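Local coordinates for glucose-6-phosphate isomerase (PDB 6OTU), which catalyses the reversible isomerization of glucose-6-phosphate to fructose-6-phosphate, at residues E355-S360 with W487-F492; E79-M84 with F480-F485; I144-F149 with L281-G286. All coordinates share one frame; numbering follows the deposited sequence.

Contact 1. Residues E355-S360 with W487-F492. With G6Q (glucose-6-phosphate), chain E.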
# COMPACT_ATOMS: atom_id res chain seq x y z
N GLU A 355 11.40 -4.80 7.08
CA GLU A 355 12.80 -5.08 6.79
C GLU A 355 13.63 -5.21 8.08
O GLU A 355 14.55 -6.04 8.15
CB GLU A 355 13.39 -4.00 5.89
CG GLU A 355 14.54 -4.49 5.05
CD GLU A 355 15.33 -3.37 4.46
OE1 GLU A 355 16.38 -3.66 3.86
OE2 GLU A 355 14.92 -2.20 4.60
N SER A 356 13.31 -4.41 9.10
CA SER A 356 14.05 -4.51 10.36
C SER A 356 13.72 -5.82 11.07
O SER A 356 14.62 -6.55 11.48
CB SER A 356 13.73 -3.33 11.28
OG SER A 356 14.17 -2.11 10.73
N ASN A 357 12.44 -6.12 11.22
CA ASN A 357 12.04 -7.18 12.14
C ASN A 357 11.52 -8.41 11.42
O ASN A 357 11.04 -9.34 12.07
CB ASN A 357 11.03 -6.62 13.15
CG ASN A 357 11.67 -5.57 14.05
OD1 ASN A 357 12.88 -5.63 14.29
ND2 ASN A 357 10.90 -4.59 14.53
N GLY A 358 11.65 -8.46 10.09
CA GLY A 358 11.31 -9.67 9.37
C GLY A 358 12.42 -10.70 9.48
O GLY A 358 13.11 -10.99 8.50
N LYS A 359 12.61 -11.24 10.67
CA LYS A 359 13.76 -12.08 10.98
C LYS A 359 13.29 -13.34 11.69
O LYS A 359 12.21 -13.36 12.29
CB LYS A 359 14.77 -11.35 11.87
CG LYS A 359 15.18 -9.99 11.32
CD LYS A 359 16.11 -10.15 10.11
CE LYS A 359 16.33 -8.83 9.40
NZ LYS A 359 16.93 -7.82 10.29
N SER A 360 14.10 -14.39 11.62
CA SER A 360 13.71 -15.63 12.27
C SER A 360 14.90 -16.32 12.93
O SER A 360 14.90 -17.54 13.11
CB SER A 360 13.03 -16.58 11.27
OG SER A 360 13.76 -16.62 10.06
N TRP A 487 11.92 -8.95 21.14
CA TRP A 487 12.09 -10.24 20.48
C TRP A 487 13.52 -10.78 20.60
O TRP A 487 13.72 -12.00 20.54
CB TRP A 487 11.69 -10.12 19.01
CG TRP A 487 10.22 -9.97 18.85
CD1 TRP A 487 9.26 -10.55 19.63
CD2 TRP A 487 9.53 -9.15 17.90
NE1 TRP A 487 8.01 -10.17 19.21
CE2 TRP A 487 8.15 -9.31 18.15
CE3 TRP A 487 9.94 -8.33 16.85
CZ2 TRP A 487 7.17 -8.66 17.39
CZ3 TRP A 487 8.98 -7.68 16.10
CH2 TRP A 487 7.60 -7.85 16.37
N GLY A 488 14.51 -9.91 20.76
CA GLY A 488 15.89 -10.36 20.79
C GLY A 488 16.48 -10.67 19.44
O GLY A 488 17.37 -11.52 19.34
N ILE A 489 16.02 -10.02 18.38
CA ILE A 489 16.51 -10.23 17.04
C ILE A 489 17.40 -9.06 16.66
O ILE A 489 17.49 -8.06 17.37
CB ILE A 489 15.34 -10.40 16.03
CG1 ILE A 489 14.50 -9.12 16.01
CG2 ILE A 489 14.50 -11.59 16.39
CD1 ILE A 489 13.42 -9.06 14.94
N ASN A 490 18.08 -9.18 15.52
CA ASN A 490 18.90 -8.07 15.01
C ASN A 490 18.05 -7.27 14.03
O ASN A 490 17.82 -7.67 12.88
CB ASN A 490 20.19 -8.58 14.36
CG ASN A 490 21.04 -7.44 13.78
OD1 ASN A 490 20.75 -6.26 14.00
ND2 ASN A 490 22.09 -7.80 13.02
N SER A 491 17.57 -6.11 14.50
CA SER A 491 16.71 -5.27 13.67
C SER A 491 17.47 -4.53 12.57
O SER A 491 16.83 -3.85 11.77
CB SER A 491 15.99 -4.22 14.54
OG SER A 491 15.18 -4.81 15.54
N PHE A 492 18.80 -4.60 12.51
CA PHE A 492 19.54 -3.59 11.78
C PHE A 492 20.36 -4.12 10.61
O PHE A 492 21.08 -3.33 9.99
CB PHE A 492 20.42 -2.79 12.75
CG PHE A 492 19.66 -2.26 13.94
CD1 PHE A 492 18.71 -1.25 13.77
CD2 PHE A 492 19.86 -2.80 15.20
CE1 PHE A 492 17.97 -0.77 14.86
CE2 PHE A 492 19.12 -2.34 16.30
CZ PHE A 492 18.17 -1.32 16.13
C1 G6Q E . 17.83 -0.22 3.78
C2 G6Q E . 18.09 -1.38 2.82
C3 G6Q E . 17.80 -1.05 1.36
C4 G6Q E . 18.80 -0.07 0.73
C5 G6Q E . 18.67 -0.04 -0.79
C6 G6Q E . 19.51 1.04 -1.42
O1 G6Q E . 18.16 -0.32 4.92
O2 G6Q E . 19.43 -1.85 2.94
O3 G6Q E . 16.48 -0.51 1.24
O4 G6Q E . 18.58 1.25 1.23
O5 G6Q E . 19.03 -1.33 -1.31
O6 G6Q E . 20.89 0.84 -1.00
P G6Q E . 22.00 1.97 -1.34
O1P G6Q E . 21.58 3.23 -0.60
O2P G6Q E . 23.30 1.38 -0.81
O3P G6Q E . 22.00 2.14 -2.85
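N357 and K359 join S491 and N490 in a buried, largely polar contact between the end of helix 345-357, with the residues just after it, and the loop from helix 466-487 to helix 495-511. The backbones run close at S356 and S491, whose CA atoms are 4.3 Å apart; each CA-H approaches the other residue's carbonyl oxygen, fairly straight from S491 CA to S356 O (3.3 Å) but strongly bent from S356. R269 reinforces this point, bonding to both S356 OG and S491 O, while S356 OG also reaches C352 O.

S491 OG donates to N357 OD1 over 2.7 Å, in the plane of the amide carbonyl. With N357 ND2 bound to F480 O, the amide is gripped at both polar atoms, which fixes its rotation. N357 meets the edge of the indole: its CB lies 3.7 Å from W487 CZ3, and amide and ring planes are 86° apart. On I489, CG1 sits between the backbone N and carbonyl carbon (chi1 61°), and the CD1 it carries comes within 3.5 Å of N357 OD1.

K359 ties the two backbones together. NZ bonds to N490 O at 2.7 Å with a C=O...N angle of 163°, and to S356 O from above that carbonyl's plane; a salt bridge to D493 would help balance its charge.

Just before S356 in the chain, E355, the likely proton donor, holds OE1 3.0 Å from C2 of glucose-6-phosphate. H386 O of the second subunit also binds this sugar, so the active site is shared between subunits, as is characteristic of phosphoglucose isomerases.

Contact 2. Residues E79-M84 with F480-F485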
# COMPACT_ATOMS: atom_id res chain seq x y z
N GLU A 79 14.95 -5.60 29.38
CA GLU A 79 15.91 -4.48 29.45
C GLU A 79 15.86 -3.62 28.18
O GLU A 79 16.88 -3.29 27.58
CB GLU A 79 17.32 -5.00 29.71
CG GLU A 79 17.41 -5.90 30.93
CD GLU A 79 18.78 -5.85 31.59
OE1 GLU A 79 19.05 -4.88 32.34
OE2 GLU A 79 19.59 -6.78 31.37
N LEU A 80 14.64 -3.24 27.80
CA LEU A 80 14.44 -2.47 26.58
C LEU A 80 15.05 -1.07 26.68
O LEU A 80 15.65 -0.58 25.72
CB LEU A 80 12.94 -2.39 26.26
CG LEU A 80 12.23 -3.74 26.03
CD1 LEU A 80 10.86 -3.54 25.41
CD2 LEU A 80 13.06 -4.68 25.18
N ILE A 81 14.90 -0.41 27.83
CA ILE A 81 15.48 0.92 27.99
C ILE A 81 17.01 0.87 27.94
O ILE A 81 17.65 1.74 27.33
CB ILE A 81 14.98 1.57 29.31
CG1 ILE A 81 13.46 1.85 29.23
CG2 ILE A 81 15.79 2.83 29.63
CD1 ILE A 81 13.06 2.91 28.21
N LYS A 82 17.62 -0.13 28.58
CA LYS A 82 19.07 -0.24 28.55
C LYS A 82 19.56 -0.47 27.12
O LYS A 82 20.56 0.11 26.70
CB LYS A 82 19.56 -1.35 29.47
N GLN A 83 18.83 -1.27 26.35
CA GLN A 83 19.24 -1.50 24.97
C GLN A 83 19.08 -0.23 24.13
O GLN A 83 19.90 0.03 23.24
CB GLN A 83 18.44 -2.66 24.37
CG GLN A 83 18.72 -4.02 25.04
CD GLN A 83 18.03 -5.17 24.31
OE1 GLN A 83 18.34 -5.45 23.15
NE2 GLN A 83 17.07 -5.82 24.97
N MET A 84 18.04 0.57 24.39
CA MET A 84 17.87 1.82 23.66
C MET A 84 19.03 2.77 23.96
O MET A 84 19.58 3.39 23.04
CB MET A 84 16.54 2.48 24.02
CG MET A 84 16.26 3.83 23.36
SD MET A 84 16.33 3.85 21.53
CE MET A 84 14.85 2.93 21.02
N PHE A 480 9.87 0.16 16.33
CA PHE A 480 10.37 -1.07 15.74
C PHE A 480 11.64 -1.55 16.44
O PHE A 480 11.83 -2.76 16.64
CB PHE A 480 10.61 -0.86 14.24
CG PHE A 480 9.36 -0.48 13.49
CD1 PHE A 480 8.17 -1.16 13.70
CD2 PHE A 480 9.36 0.56 12.57
CE1 PHE A 480 7.00 -0.80 13.01
CE2 PHE A 480 8.20 0.92 11.88
CZ PHE A 480 7.03 0.24 12.10
N ALA A 481 12.50 -0.62 16.86
CA ALA A 481 13.68 -0.97 17.63
C ALA A 481 13.30 -1.63 18.95
O ALA A 481 13.92 -2.63 19.36
CB ALA A 481 14.54 0.27 17.89
N PHE A 482 12.31 -1.07 19.65
CA PHE A 482 11.89 -1.67 20.92
C PHE A 482 11.32 -3.07 20.68
O PHE A 482 11.59 -3.99 21.47
CB PHE A 482 10.88 -0.77 21.63
CG PHE A 482 11.50 0.34 22.47
CD1 PHE A 482 12.50 0.07 23.39
CD2 PHE A 482 11.04 1.66 22.35
CE1 PHE A 482 13.05 1.08 24.17
CE2 PHE A 482 11.59 2.67 23.13
CZ PHE A 482 12.59 2.38 24.04
N GLN A 483 10.57 -3.26 19.60
CA GLN A 483 10.05 -4.59 19.31
C GLN A 483 11.19 -5.57 19.02
O GLN A 483 11.19 -6.70 19.53
CB GLN A 483 9.04 -4.55 18.16
CG GLN A 483 7.82 -3.68 18.45
CD GLN A 483 6.66 -3.85 17.48
OE1 GLN A 483 5.49 -3.81 17.88
NE2 GLN A 483 6.97 -4.02 16.20
N GLY A 484 12.18 -5.15 18.23
CA GLY A 484 13.33 -6.00 18.00
C GLY A 484 14.09 -6.31 19.28
O GLY A 484 14.53 -7.45 19.49
N PHE A 485 14.28 -5.30 20.16
CA PHE A 485 14.97 -5.52 21.44
C PHE A 485 14.21 -6.52 22.30
O PHE A 485 14.82 -7.33 23.02
CB PHE A 485 15.12 -4.21 22.21
CG PHE A 485 16.02 -3.21 21.57
CD1 PHE A 485 17.10 -3.61 20.80
CD2 PHE A 485 15.79 -1.85 21.74
CE1 PHE A 485 17.93 -2.68 20.22
CE2 PHE A 485 16.62 -0.91 21.15
CZ PHE A 485 17.70 -1.33 20.39
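F482 and F485, one helical turn apart on helix 466-487, pack against L80, Q83 and M84 at the start of helix 80-89. This is a buried helix-helix interface of the phosphoglucose isomerase fold, and it includes a Met-aromatic contact. The axes of segments 80-84 and 480-485 approach to 9.6 Å at an angle of 119° between their N-to-C directions, so these two segments cross steeply.

M84 and F482 are turned at about a right angle to each other. CG of M84 is anti to the backbone N (chi1 178°), and bends at chi2 and chi3 bring CE over one face of the F482 ring, 3.9 Å from its centroid and offset toward the rim. M84 SD lies 5.2 Å from the same centroid, oblique to the ring, and CE also touches the methyl of A481. The edge of the F482 ring meets L80 of the same helix: L80 O lies near the ring plane, 3.5 Å from CE1, and L80 CB packs on CD1. L315 and A318 of helix 313-327 close in on F482 as well.

F485 takes its partners on both faces. Q83 CB stands over the ring centre on one, in a CH-pi contact 3.8 Å from the centroid, and A481 O lies above the opposite face near the rim. The Q83 and F485 side chains slide past each other in opposite directions, with amide and ring planes 47° apart, and Q83 OE1 comes within 3.2 Å of F485 CD1. OE1 accepts from R363, its strongest polar partner, and NE2 donates to R78 O. L80 CD2 rests 3.6 Å from F485 CB. The NE2 branch of the Q83 amide makes a weak hydrogen bond of 3.3 Å to F485 O.

Contact 3. Residues I144-F149 with L281-G286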
# COMPACT_ATOMS: atom_id res chain seq x y z
N ILE A 144 23.02 28.50 -2.74
CA ILE A 144 23.30 28.61 -4.17
C ILE A 144 22.31 27.79 -4.99
O ILE A 144 21.74 28.27 -5.97
CB ILE A 144 24.75 28.18 -4.45
CG1 ILE A 144 25.73 29.12 -3.75
CG2 ILE A 144 25.03 28.12 -5.96
CD1 ILE A 144 27.01 28.44 -3.30
N ALA A 145 22.08 26.54 -4.57
CA ALA A 145 21.32 25.60 -5.40
C ALA A 145 19.86 26.00 -5.53
O ALA A 145 19.26 25.88 -6.61
CB ALA A 145 21.43 24.19 -4.81
N ARG A 146 19.25 26.48 -4.44
CA ARG A 146 17.87 26.95 -4.53
C ARG A 146 17.74 28.20 -5.40
O ARG A 146 16.62 28.53 -5.81
CB ARG A 146 17.32 27.21 -3.13
CG ARG A 146 17.53 26.02 -2.20
CD ARG A 146 16.39 25.80 -1.27
NE ARG A 146 15.88 27.03 -0.69
CZ ARG A 146 14.59 27.25 -0.47
NH1 ARG A 146 13.69 26.32 -0.78
NH2 ARG A 146 14.18 28.40 0.07
N ALA A 147 18.85 28.88 -5.69
CA ALA A 147 18.82 30.03 -6.58
C ALA A 147 18.97 29.64 -8.04
O ALA A 147 18.49 30.37 -8.92
CB ALA A 147 19.92 31.03 -6.19
N LYS A 148 19.60 28.50 -8.32
CA LYS A 148 19.93 28.10 -9.68
C LYS A 148 18.98 27.07 -10.28
O LYS A 148 18.83 27.04 -11.50
CB LYS A 148 21.36 27.55 -9.73
CG LYS A 148 22.13 28.01 -10.96
CD LYS A 148 23.55 27.45 -11.00
CE LYS A 148 24.54 28.44 -10.44
NZ LYS A 148 25.94 27.91 -10.45
N PHE A 149 18.33 26.23 -9.46
CA PHE A 149 17.51 25.12 -9.94
C PHE A 149 16.08 25.22 -9.44
O PHE A 149 15.83 25.56 -8.28
CB PHE A 149 18.08 23.78 -9.51
CG PHE A 149 19.55 23.61 -9.81
CD1 PHE A 149 19.97 23.17 -11.06
CD2 PHE A 149 20.50 23.88 -8.85
CE1 PHE A 149 21.33 23.00 -11.33
CE2 PHE A 149 21.85 23.72 -9.12
CZ PHE A 149 22.27 23.28 -10.35
N LEU A 281 14.95 17.51 1.08
CA LEU A 281 14.11 18.32 1.95
C LEU A 281 14.64 19.74 2.02
O LEU A 281 13.86 20.70 1.92
CB LEU A 281 14.04 17.70 3.35
CG LEU A 281 13.41 16.31 3.45
CD1 LEU A 281 13.53 15.76 4.87
CD2 LEU A 281 11.96 16.31 3.01
N GLY A 282 15.95 19.90 2.20
CA GLY A 282 16.52 21.24 2.25
C GLY A 282 16.28 22.05 0.98
O GLY A 282 15.97 23.24 1.05
N PHE A 283 16.40 21.41 -0.18
CA PHE A 283 16.16 22.11 -1.44
C PHE A 283 14.69 22.49 -1.59
O PHE A 283 14.37 23.61 -2.00
CB PHE A 283 16.62 21.23 -2.61
CG PHE A 283 16.34 21.82 -3.96
CD1 PHE A 283 17.25 22.68 -4.56
CD2 PHE A 283 15.19 21.49 -4.66
CE1 PHE A 283 17.00 23.22 -5.83
CE2 PHE A 283 14.94 22.01 -5.92
CZ PHE A 283 15.85 22.88 -6.50
N ALA A 284 13.78 21.56 -1.28
CA ALA A 284 12.36 21.84 -1.41
C ALA A 284 11.95 23.00 -0.53
O ALA A 284 11.38 23.99 -1.01
CB ALA A 284 11.53 20.59 -1.06
N PHE A 285 12.24 22.92 0.76
CA PHE A 285 11.64 23.80 1.75
C PHE A 285 12.62 24.73 2.43
O PHE A 285 12.19 25.50 3.31
CB PHE A 285 10.91 22.95 2.80
CG PHE A 285 10.11 21.82 2.21
CD1 PHE A 285 9.03 22.08 1.38
CD2 PHE A 285 10.42 20.50 2.49
CE1 PHE A 285 8.29 21.04 0.83
CE2 PHE A 285 9.68 19.46 1.95
CZ PHE A 285 8.61 19.74 1.12
N GLY A 286 13.90 24.70 2.08
CA GLY A 286 14.90 25.55 2.74
C GLY A 286 15.50 24.89 3.97
O GLY A 286 14.89 24.04 4.62
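R146 and F283 cross obliquely where the C-terminal ends of two helices, 122-148 and 275-285, pack together in the part of the fold built round the five-stranded parallel sheet. The local axes come within 9.6 Å and cross at -53°.

The apolar part centres on F283. Its CG is anti to the backbone N, and the ring reaches across to the end of helix 122-148 and to F149 just beyond it, where CZ lies 3.9 Å from F149 CB; the methyl of A145 makes only a long contact with CD1.

Carbonyl oxygens meet the rim of the same ring close to its plane. F149 O is 3.2 Å from CZ and A145 O is 3.6 Å from CE1; A145 O also accepts from the backbone N of K148 and F149. K179 bonds to the carbonyls of R146 and F149, tying down this helix end.

The polar part belongs to R146, whose guanidinium plane stands 88° from the F283 ring. Bends at chi2 and chi3 take the chain over the last turn of helix 275-285, with G286 CA above the centre of one guanidinium face. In the guanidinium plane, NH1 donates a nearly straight bond to F283 O (3.0 Å, 173° at the hydrogen), approaching from above that carbonyl's plane.

Contacts 1 and 2 are neighbours, their centres 11 Å apart, and they share helix 466-487: residues 480-485 lie on its last turns and 487-492 lead out of its C-terminal end. Besides the N357 amide, which reaches into this helix, a probable hydrogen bond from I489 N to G484 O joins them, so helix 80-89 is linked through this helix to helix 345-357, which bears the active-site glutamate. Along the chain their segments alternate. Contact 3 stands apart on the opposite side of the chain's centre, 37 Å from both centre to centre. It is nested in the loop closed by contact 2, is much shorter in span than that contact, and is complete before contact 1 opens.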